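Local coordinates for suppressor of fused homolog (Drosophila melanogaster, PDB 6LPH), which probably binds and sequesters transcription factors of the Hedgehog pathway, and is represented here by its N-terminal portion, crystallised as part of a complex with Fu, at residues A[70-82]-A[98-110]. Sequence-based numbering, arbitrary orientation.
Sequences PHWHYISFGLSDL and SGMGFELTFRLAK
Glu103 turns its carboxylate into the bend that follows strand 71-77, where five hydrogen bonds grip it. OE1 accepts from Ser76 OG (2.7 Å) and, from the opposite face of its plane, Leu79 N; OE2 takes Gly78 N at 2.8 Å, nearly straight, on its syn side, Ser80 OG on the anti side, and Ser80 N from above the plane. A bend at chi2 (-73°) folds the acid back to these donors, probably favouring the carboxylate form. Strands 71-77 and 102-109 pair antiparallel, Trp72-Leu108 and Tyr74-Phe106 being the hydrogen-bonded pairs; where this ladder ends, Ser76 OG replaces a carbonyl as acceptor for Leu104 N. Leu79 CD1 packs tightly on Leu104 CG, 3.5 Å away.

The Arg107 guanidinium lies flat on the His73 ring (centres 3.6 Å apart), while NH1 donates to His71 NE2 at 2.9 Å, in the plane of both groups; the Pro69 carbonyl holds His71 ND1. Ile75 CD1 covers the other face of His73, Tyr29 bonds its ND1, and Asp178 salt-bridges Arg107. On the opposite sheet face, which carries Trp72, Tyr74, Phe106 and Leu108, Lys110 extends from just past its strand across the Trp72 ring, with NZ in cation-pi contact 4.5 Å from the six-membered ring's centroid. NZ also bonds to Asn59, and Trp72 NE1 to Glu114.

Both strands are central in the mixed sheet, between strands 54-60 and 189-199, with helix 16-28 packing on Phe77 and Ser80.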
ATOM      1  N   PRO A  70       9.329   9.404  -9.283  1.00 15.78           N
ATOM      2  CA  PRO A  70       8.680  10.051  -8.135  1.00 14.34           C
ATOM      3  C   PRO A  70       7.326   9.420  -7.895  1.00 14.97           C
ATOM      4  O   PRO A  70       6.608   9.090  -8.864  1.00 17.03           O
ATOM      5  CB  PRO A  70       8.495  11.509  -8.570  1.00 16.47           C
ATOM      6  CG  PRO A  70       9.009  11.611  -9.963  1.00 19.07           C
ATOM      7  CD  PRO A  70       9.580  10.318 -10.421  1.00 16.82           C
ATOM      8  N   HIS A  71       6.981   9.240  -6.620  1.00 13.05           N
ATOM      9  CA  HIS A  71       5.744   8.559  -6.294  1.00 12.11           C
ATOM     10  C   HIS A  71       5.298   8.848  -4.885  1.00 11.70           C
ATOM     11  O   HIS A  71       6.032   9.464  -4.085  1.00 12.56           O
ATOM     12  CB  HIS A  71       5.880   7.060  -6.554  1.00 12.31           C
ATOM     13  CG  HIS A  71       6.872   6.343  -5.639  1.00 11.83           C
ATOM     14  ND1 HIS A  71       8.198   6.224  -5.933  1.00 12.22           N
ATOM     15  CD2 HIS A  71       6.670   5.632  -4.467  1.00 11.12           C
ATOM     16  CE1 HIS A  71       8.810   5.505  -4.973  1.00 10.53           C
ATOM     17  NE2 HIS A  71       7.879   5.158  -4.062  1.00 10.52           N
ATOM     18  N   TRP A  72       4.072   8.414  -4.594  1.00 10.70           N
ATOM     19  CA  TRP A  72       3.496   8.472  -3.270  1.00 10.47           C
ATOM     20  C   TRP A  72       3.638   7.121  -2.607  1.00 10.13           C
ATOM     21  O   TRP A  72       3.358   6.102  -3.242  1.00 11.48           O
ATOM     22  CB  TRP A  72       2.028   8.783  -3.421  1.00 11.62           C
ATOM     23  CG  TRP A  72       1.726  10.063  -4.170  1.00 13.38           C
ATOM     24  CD1 TRP A  72       1.065  10.209  -5.393  1.00 15.85           C
ATOM     25  CD2 TRP A  72       2.032  11.414  -3.742  1.00 15.32           C
ATOM     26  NE1 TRP A  72       0.935  11.552  -5.733  1.00 19.69           N
ATOM     27  CE2 TRP A  72       1.502  12.320  -4.788  1.00 18.83           C
ATOM     28  CE3 TRP A  72       2.664  11.960  -2.646  1.00 17.23           C
ATOM     29  CZ2 TRP A  72       1.636  13.688  -4.701  1.00 23.02           C
ATOM     30  CZ3 TRP A  72       2.793  13.361  -2.582  1.00 19.76           C
ATOM     31  CH2 TRP A  72       2.281  14.188  -3.572  1.00 22.30           C
ATOM     32  N   HIS A  73       4.068   7.077  -1.340  1.00 10.14           N
ATOM     33  CA  HIS A  73       4.320   5.787  -0.628  1.00 10.35           C
ATOM     34  C   HIS A  73       3.368   5.709   0.567  1.00 10.27           C
ATOM     35  O   HIS A  73       3.366   6.616   1.436  1.00 11.42           O
ATOM     36  CB  HIS A  73       5.765   5.755  -0.189  1.00  9.96           C
ATOM     37  CG  HIS A  73       6.232   4.450   0.427  1.00 10.08           C
ATOM     38  ND1 HIS A  73       7.364   4.386   1.172  1.00 11.27           N
ATOM     39  CD2 HIS A  73       5.721   3.152   0.384  1.00 11.32           C
ATOM     40  CE1 HIS A  73       7.583   3.116   1.587  1.00 11.03           C
ATOM     41  NE2 HIS A  73       6.598   2.345   1.094  1.00 11.93           N
ATOM     42  N   TYR A  74       2.514   4.686   0.574  1.00  9.82           N
ATOM     43  CA  TYR A  74       1.508   4.512   1.620  1.00  9.12           C
ATOM     44  C   TYR A  74       1.905   3.370   2.545  1.00  9.69           C
ATOM     45  O   TYR A  74       2.347   2.336   2.054  1.00 10.51           O
ATOM     46  CB  TYR A  74       0.179   4.136   0.976  1.00  8.72           C
ATOM     47  CG  TYR A  74      -0.295   5.248   0.050  1.00  9.09           C
ATOM     48  CD1 TYR A  74       0.187   5.350  -1.253  1.00  9.35           C
ATOM     49  CD2 TYR A  74      -1.168   6.221   0.515  1.00  9.47           C
ATOM     50  CE1 TYR A  74      -0.276   6.390  -2.122  1.00 11.07           C
ATOM     51  CE2 TYR A  74      -1.650   7.257  -0.350  1.00 11.60           C
ATOM     52  CZ  TYR A  74      -1.157   7.330  -1.658  1.00 11.31           C
ATOM     53  OH  TYR A  74      -1.559   8.344  -2.507  1.00 14.01           O
ATOM     54  N   ILE A  75       1.745   3.556   3.862  1.00  9.22           N
ATOM     55  CA  ILE A  75       2.085   2.468   4.859  1.00  9.11           C
ATOM     56  C   ILE A  75       0.958   2.325   5.881  1.00  9.56           C
ATOM     57  O   ILE A  75       0.554   3.323   6.487  1.00  9.67           O
ATOM     58  CB  ILE A  75       3.440   2.683   5.565  1.00 10.08           C
ATOM     59  CG1 ILE A  75       4.564   2.875   4.547  1.00 10.22           C
ATOM     60  CG2 ILE A  75       3.776   1.466   6.483  1.00  9.97           C
ATOM     61  CD1 ILE A  75       4.909   4.321   4.306  1.00 11.07           C
ATOM     62  N   SER A  76       0.425   1.100   6.048  1.00 10.33           N
ATOM     63  CA  SER A  76      -0.710   0.863   6.962  1.00 10.40           C
ATOM     64  C   SER A  76      -0.249   0.560   8.373  1.00 10.85           C
ATOM     65  O   SER A  76       0.887   0.084   8.590  1.00 10.89           O
ATOM     66  CB  SER A  76      -1.558  -0.343   6.486  1.00 11.41           C
ATOM     67  OG  SER A  76      -0.907  -1.601   6.792  1.00 13.07           O
ATOM     68  N   PHE A  77      -1.144   0.806   9.332  1.00 10.80           N
ATOM     69  CA  PHE A  77      -0.912   0.430  10.735  1.00 11.26           C
ATOM     70  C   PHE A  77      -2.188  -0.209  11.222  1.00 10.94           C
ATOM     71  O   PHE A  77      -3.240   0.469  11.289  1.00 12.17           O
ATOM     72  CB  PHE A  77      -0.668   1.657  11.612  1.00 10.95           C
ATOM     73  CG  PHE A  77       0.537   2.473  11.228  1.00 12.40           C
ATOM     74  CD1 PHE A  77       0.481   3.372  10.154  1.00 11.38           C
ATOM     75  CD2 PHE A  77       1.706   2.411  11.988  1.00 12.61           C
ATOM     76  CE1 PHE A  77       1.582   4.153   9.813  1.00 12.83           C
ATOM     77  CE2 PHE A  77       2.800   3.207  11.655  1.00 15.44           C
ATOM     78  CZ  PHE A  77       2.742   4.077  10.562  1.00 14.00           C
ATOM     79  N   GLY A  78      -2.099  -1.489  11.585  1.00 11.22           N
ATOM     80  CA  GLY A  78      -3.226  -2.204  12.161  1.00 10.38           C
ATOM     81  C   GLY A  78      -3.260  -3.696  11.907  1.00 11.02           C
ATOM     82  O   GLY A  78      -3.889  -4.406  12.678  1.00 13.34           O
ATOM     83  N   LEU A  79      -2.630  -4.171  10.820  1.00 11.44           N
ATOM     84  CA  LEU A  79      -2.550  -5.623  10.533  1.00 11.94           C
ATOM     85  C   LEU A  79      -1.541  -6.304  11.455  1.00 12.01           C
ATOM     86  O   LEU A  79      -1.685  -7.490  11.780  1.00 14.25           O
ATOM     87  CB  LEU A  79      -2.219  -5.898   9.039  1.00 11.98           C
ATOM     88  CG  LEU A  79      -3.370  -5.460   8.101  1.00 12.71           C
ATOM     89  CD1 LEU A  79      -2.889  -5.364   6.677  1.00 11.47           C
ATOM     90  CD2 LEU A  79      -4.414  -6.543   8.158  1.00 17.86           C
ATOM     91  N   SER A  80      -0.535  -5.548  11.874  1.00 12.45           N
ATOM     92  CA  SER A  80       0.395  -6.020  12.916  1.00 12.93           C
ATOM     93  C   SER A  80      -0.138  -5.614  14.302  1.00 13.38           C
ATOM     94  O   SER A  80      -1.154  -4.901  14.408  1.00 12.18           O
ATOM     95  CB  SER A  80       1.792  -5.456  12.670  1.00 12.80           C
ATOM     96  OG  SER A  80       1.807  -4.058  12.900  1.00 14.09           O
ATOM     97  N   ASP A  81       0.519  -6.085  15.362  1.00 12.93           N
ATOM     98  CA  ASP A  81       0.042  -5.813  16.711  1.00 14.08           C
ATOM     99  C   ASP A  81       0.625  -4.485  17.200  1.00 14.03           C
ATOM    100  O   ASP A  81       1.726  -4.456  17.766  1.00 15.50           O
ATOM    101  CB  ASP A  81       0.414  -6.967  17.657  1.00 15.83           C
ATOM    102  CG  ASP A  81      -0.082  -6.750  19.078  1.00 18.00           C
ATOM    103  OD1 ASP A  81       0.240  -7.579  19.954  1.00 22.13           O
ATOM    104  OD2 ASP A  81      -0.774  -5.742  19.335  1.00 18.29           O
ATOM    105  N   LEU A  82      -0.114  -3.396  16.969  1.00 12.26           N
ATOM    106  CA  LEU A  82       0.314  -2.053  17.384  1.00 13.97           C
ATOM    107  C   LEU A  82       0.413  -1.884  18.908  1.00 14.89           C
ATOM    108  O   LEU A  82       1.200  -1.081  19.400  1.00 15.26           O
ATOM    109  CB  LEU A  82      -0.693  -1.019  16.860  1.00 11.97           C
ATOM    110  CG  LEU A  82      -0.894  -0.974  15.323  1.00 11.71           C
ATOM    111  CD1 LEU A  82      -1.917   0.120  14.913  1.00 10.78           C
ATOM    112  CD2 LEU A  82       0.449  -0.785  14.608  1.00 11.76           C
ATOM    113  N   SER A  98       3.959 -10.371  14.727  1.00 16.30           N
ATOM    114  CA  SER A  98       3.208  -9.319  15.403  1.00 15.68           C
ATOM    115  C   SER A  98       1.832  -9.275  14.729  1.00 14.71           C
ATOM    116  O   SER A  98       1.751  -8.899  13.568  1.00 14.92           O
ATOM    117  CB  SER A  98       3.922  -7.965  15.232  1.00 15.05           C
ATOM    118  OG  SER A  98       3.164  -6.910  15.793  1.00 14.17           O
ATOM    119  N   GLY A  99       0.772  -9.684  15.427  1.00 15.02           N
ATOM    120  CA  GLY A  99      -0.577  -9.713  14.831  1.00 16.21           C
ATOM    121  C   GLY A  99      -0.555 -10.640  13.639  1.00 15.65           C
ATOM    122  O   GLY A  99      -0.051 -11.763  13.749  1.00 15.51           O
ATOM    123  N   MET A 100      -1.063 -10.169  12.498  1.00 14.28           N
ATOM    124  CA  MET A 100      -0.957 -10.960  11.265  1.00 14.82           C
ATOM    125  C   MET A 100       0.477 -11.061  10.725  1.00 14.55           C
ATOM    126  O   MET A 100       0.746 -11.879   9.856  1.00 16.39           O
ATOM    127  CB  MET A 100      -1.938 -10.465  10.179  1.00 17.11           C
ATOM    128  CG  MET A 100      -3.388 -10.586  10.631  1.00 20.78           C
ATOM    129  SD  MET A 100      -4.543 -10.610   9.245  1.00 29.95           S
ATOM    130  CE  MET A 100      -4.489 -12.355   8.793  1.00 26.66           C
ATOM    131  N   GLY A 101       1.396 -10.253  11.245  1.00 14.65           N
ATOM    132  CA  GLY A 101       2.823 -10.426  10.936  1.00 15.41           C
ATOM    133  C   GLY A 101       3.296  -9.575   9.765  1.00 15.36           C
ATOM    134  O   GLY A 101       4.437  -9.727   9.277  1.00 16.26           O
ATOM    135  N   PHE A 102       2.422  -8.674   9.316  1.00 13.42           N
ATOM    136  CA  PHE A 102       2.780  -7.771   8.239  1.00 14.64           C
ATOM    137  C   PHE A 102       1.962  -6.474   8.279  1.00 13.41           C
ATOM    138  O   PHE A 102       0.959  -6.400   9.011  1.00 12.85           O
ATOM    139  CB  PHE A 102       2.610  -8.480   6.877  1.00 15.63           C
ATOM    140  CG  PHE A 102       1.172  -8.721   6.496  1.00 15.06           C
ATOM    141  CD1 PHE A 102       0.491  -7.819   5.692  1.00 13.80           C
ATOM    142  CD2 PHE A 102       0.502  -9.845   6.964  1.00 16.74           C
ATOM    143  CE1 PHE A 102      -0.830  -8.043   5.337  1.00 16.82           C
ATOM    144  CE2 PHE A 102      -0.819 -10.060   6.626  1.00 20.28           C
ATOM    145  CZ  PHE A 102      -1.483  -9.161   5.819  1.00 19.27           C
ATOM    146  N   GLU A 103       2.433  -5.451   7.550  1.00 12.01           N
ATOM    147  CA  GLU A 103       1.605  -4.302   7.190  1.00 11.26           C
ATOM    148  C   GLU A 103       1.652  -4.159   5.688  1.00 11.19           C
ATOM    149  O   GLU A 103       2.553  -4.694   5.029  1.00 10.99           O
ATOM    150  CB  GLU A 103       2.046  -2.978   7.872  1.00 10.63           C
ATOM    151  CG  GLU A 103       1.900  -2.985   9.419  1.00 11.68           C
ATOM    152  CD  GLU A 103       0.468  -2.904   9.936  1.00 11.90           C
ATOM    153  OE1 GLU A 103      -0.524  -2.787   9.135  1.00 12.26           O
ATOM    154  OE2 GLU A 103       0.331  -2.909  11.184  1.00 12.44           O
ATOM    155  N   LEU A 104       0.658  -3.436   5.155  1.00 12.09           N
ATOM    156  CA  LEU A 104       0.575  -3.187   3.737  1.00 10.55           C
ATOM    157  C   LEU A 104       1.304  -1.898   3.346  1.00 10.84           C
ATOM    158  O   LEU A 104       1.210  -0.878   4.065  1.00 11.21           O
ATOM    159  CB  LEU A 104      -0.888  -3.014   3.337  1.00 10.66           C
ATOM    160  CG  LEU A 104      -1.755  -4.276   3.559  1.00 11.80           C
ATOM    161  CD1 LEU A 104      -3.229  -3.959   3.346  1.00 13.74           C
ATOM    162  CD2 LEU A 104      -1.308  -5.412   2.633  1.00 16.99           C
ATOM    163  N   THR A 105       2.023  -1.942   2.222  1.00 10.48           N
ATOM    164  CA  THR A 105       2.510  -0.717   1.593  1.00 10.62           C
ATOM    165  C   THR A 105       2.046  -0.608   0.125  1.00 11.49           C
ATOM    166  O   THR A 105       1.597  -1.599  -0.477  1.00 12.32           O
ATOM    167  CB  THR A 105       4.035  -0.520   1.707  1.00 11.46           C
ATOM    168  OG1 THR A 105       4.699  -1.328   0.740  1.00 13.17           O
ATOM    169  CG2 THR A 105       4.571  -0.902   3.138  1.00 11.01           C
ATOM    170  N   PHE A 106       2.144   0.590  -0.439  1.00 10.40           N
ATOM    171  CA  PHE A 106       1.734   0.769  -1.834  1.00 11.24           C
ATOM    172  C   PHE A 106       2.535   1.948  -2.389  1.00 10.42           C
ATOM    173  O   PHE A 106       2.791   2.921  -1.669  1.00 10.33           O
ATOM    174  CB  PHE A 106       0.232   1.009  -1.875  1.00 11.01           C
ATOM    175  CG  PHE A 106      -0.350   1.236  -3.272  1.00 10.35           C
ATOM    176  CD1 PHE A 106      -0.222   0.263  -4.282  1.00 10.86           C
ATOM    177  CD2 PHE A 106      -1.084   2.383  -3.544  1.00 10.58           C
ATOM    178  CE1 PHE A 106      -0.789   0.430  -5.541  1.00 11.52           C
ATOM    179  CE2 PHE A 106      -1.691   2.563  -4.819  1.00 11.51           C
ATOM    180  CZ  PHE A 106      -1.522   1.595  -5.817  1.00 10.98           C
ATOM    181  N   ARG A 107       3.017   1.807  -3.621  1.00 10.61           N
ATOM    182  CA  ARG A 107       3.763   2.898  -4.278  1.00 10.63           C
ATOM    183  C   ARG A 107       3.000   3.353  -5.502  1.00 11.11           C
ATOM    184  O   ARG A 107       2.744   2.573  -6.443  1.00 12.31           O
ATOM    185  CB  ARG A 107       5.171   2.484  -4.639  1.00 10.56           C
ATOM    186  CG  ARG A 107       6.011   2.158  -3.372  1.00 11.12           C
ATOM    187  CD  ARG A 107       7.425   1.766  -3.724  1.00 10.74           C
ATOM    188  NE  ARG A 107       8.157   1.322  -2.528  1.00 11.22           N
ATOM    189  CZ  ARG A 107       8.778   2.147  -1.676  1.00 12.03           C
ATOM    190  NH1 ARG A 107       8.798   3.483  -1.912  1.00 11.10           N
ATOM    191  NH2 ARG A 107       9.431   1.651  -0.615  1.00 11.85           N
ATOM    192  N   LEU A 108       2.635   4.614  -5.498  1.00 11.16           N
ATOM    193  CA  LEU A 108       1.746   5.114  -6.561  1.00 11.28           C
ATOM    194  C   LEU A 108       2.399   6.231  -7.402  1.00 11.96           C
ATOM    195  O   LEU A 108       2.726   7.300  -6.882  1.00 11.36           O
ATOM    196  CB  LEU A 108       0.431   5.561  -5.945  1.00 11.32           C
ATOM    197  CG  LEU A 108      -0.524   6.318  -6.905  1.00 13.61           C
ATOM    198  CD1 LEU A 108      -1.013   5.406  -8.018  1.00 12.98           C
ATOM    199  CD2 LEU A 108      -1.700   6.903  -6.112  1.00 13.33           C
ATOM    200  N   ALA A 109       2.579   5.972  -8.700  1.00 12.92           N
ATOM    201  CA  ALA A 109       3.250   6.914  -9.599  1.00 14.53           C
ATOM    202  C   ALA A 109       2.464   8.216  -9.682  1.00 16.91           C
ATOM    203  O   ALA A 109       1.229   8.214  -9.740  1.00 16.82           O
ATOM    204  CB  ALA A 109       3.435   6.303 -10.997  1.00 14.61           C
ATOM    205  N   LYS A 110       3.186   9.332  -9.631  1.00 19.07           N
ATOM    206  CA  LYS A 110       2.568  10.628  -9.795  1.00 21.34           C
ATOM    207  C   LYS A 110       2.151  10.710 -11.234  1.00 25.79           C
ATOM    208  O   LYS A 110       2.859  10.231 -12.121  1.00 29.13           O
ATOM    209  CB  LYS A 110       3.538  11.770  -9.441  1.00 21.60           C
ATOM    210  CG  LYS A 110       3.966  11.745  -7.971  1.00 19.25           C
ATOM    211  CD  LYS A 110       4.580  13.061  -7.557  1.00 24.46           C
ATOM    212  CE  LYS A 110       5.211  12.913  -6.182  1.00 26.04           C
ATOM    213  NZ  LYS A 110       5.961  14.139  -5.784  1.00 32.17           N
TER
HETATM  214  O   HOH W   1       5.839   9.329 -11.392  1.00 23.86           O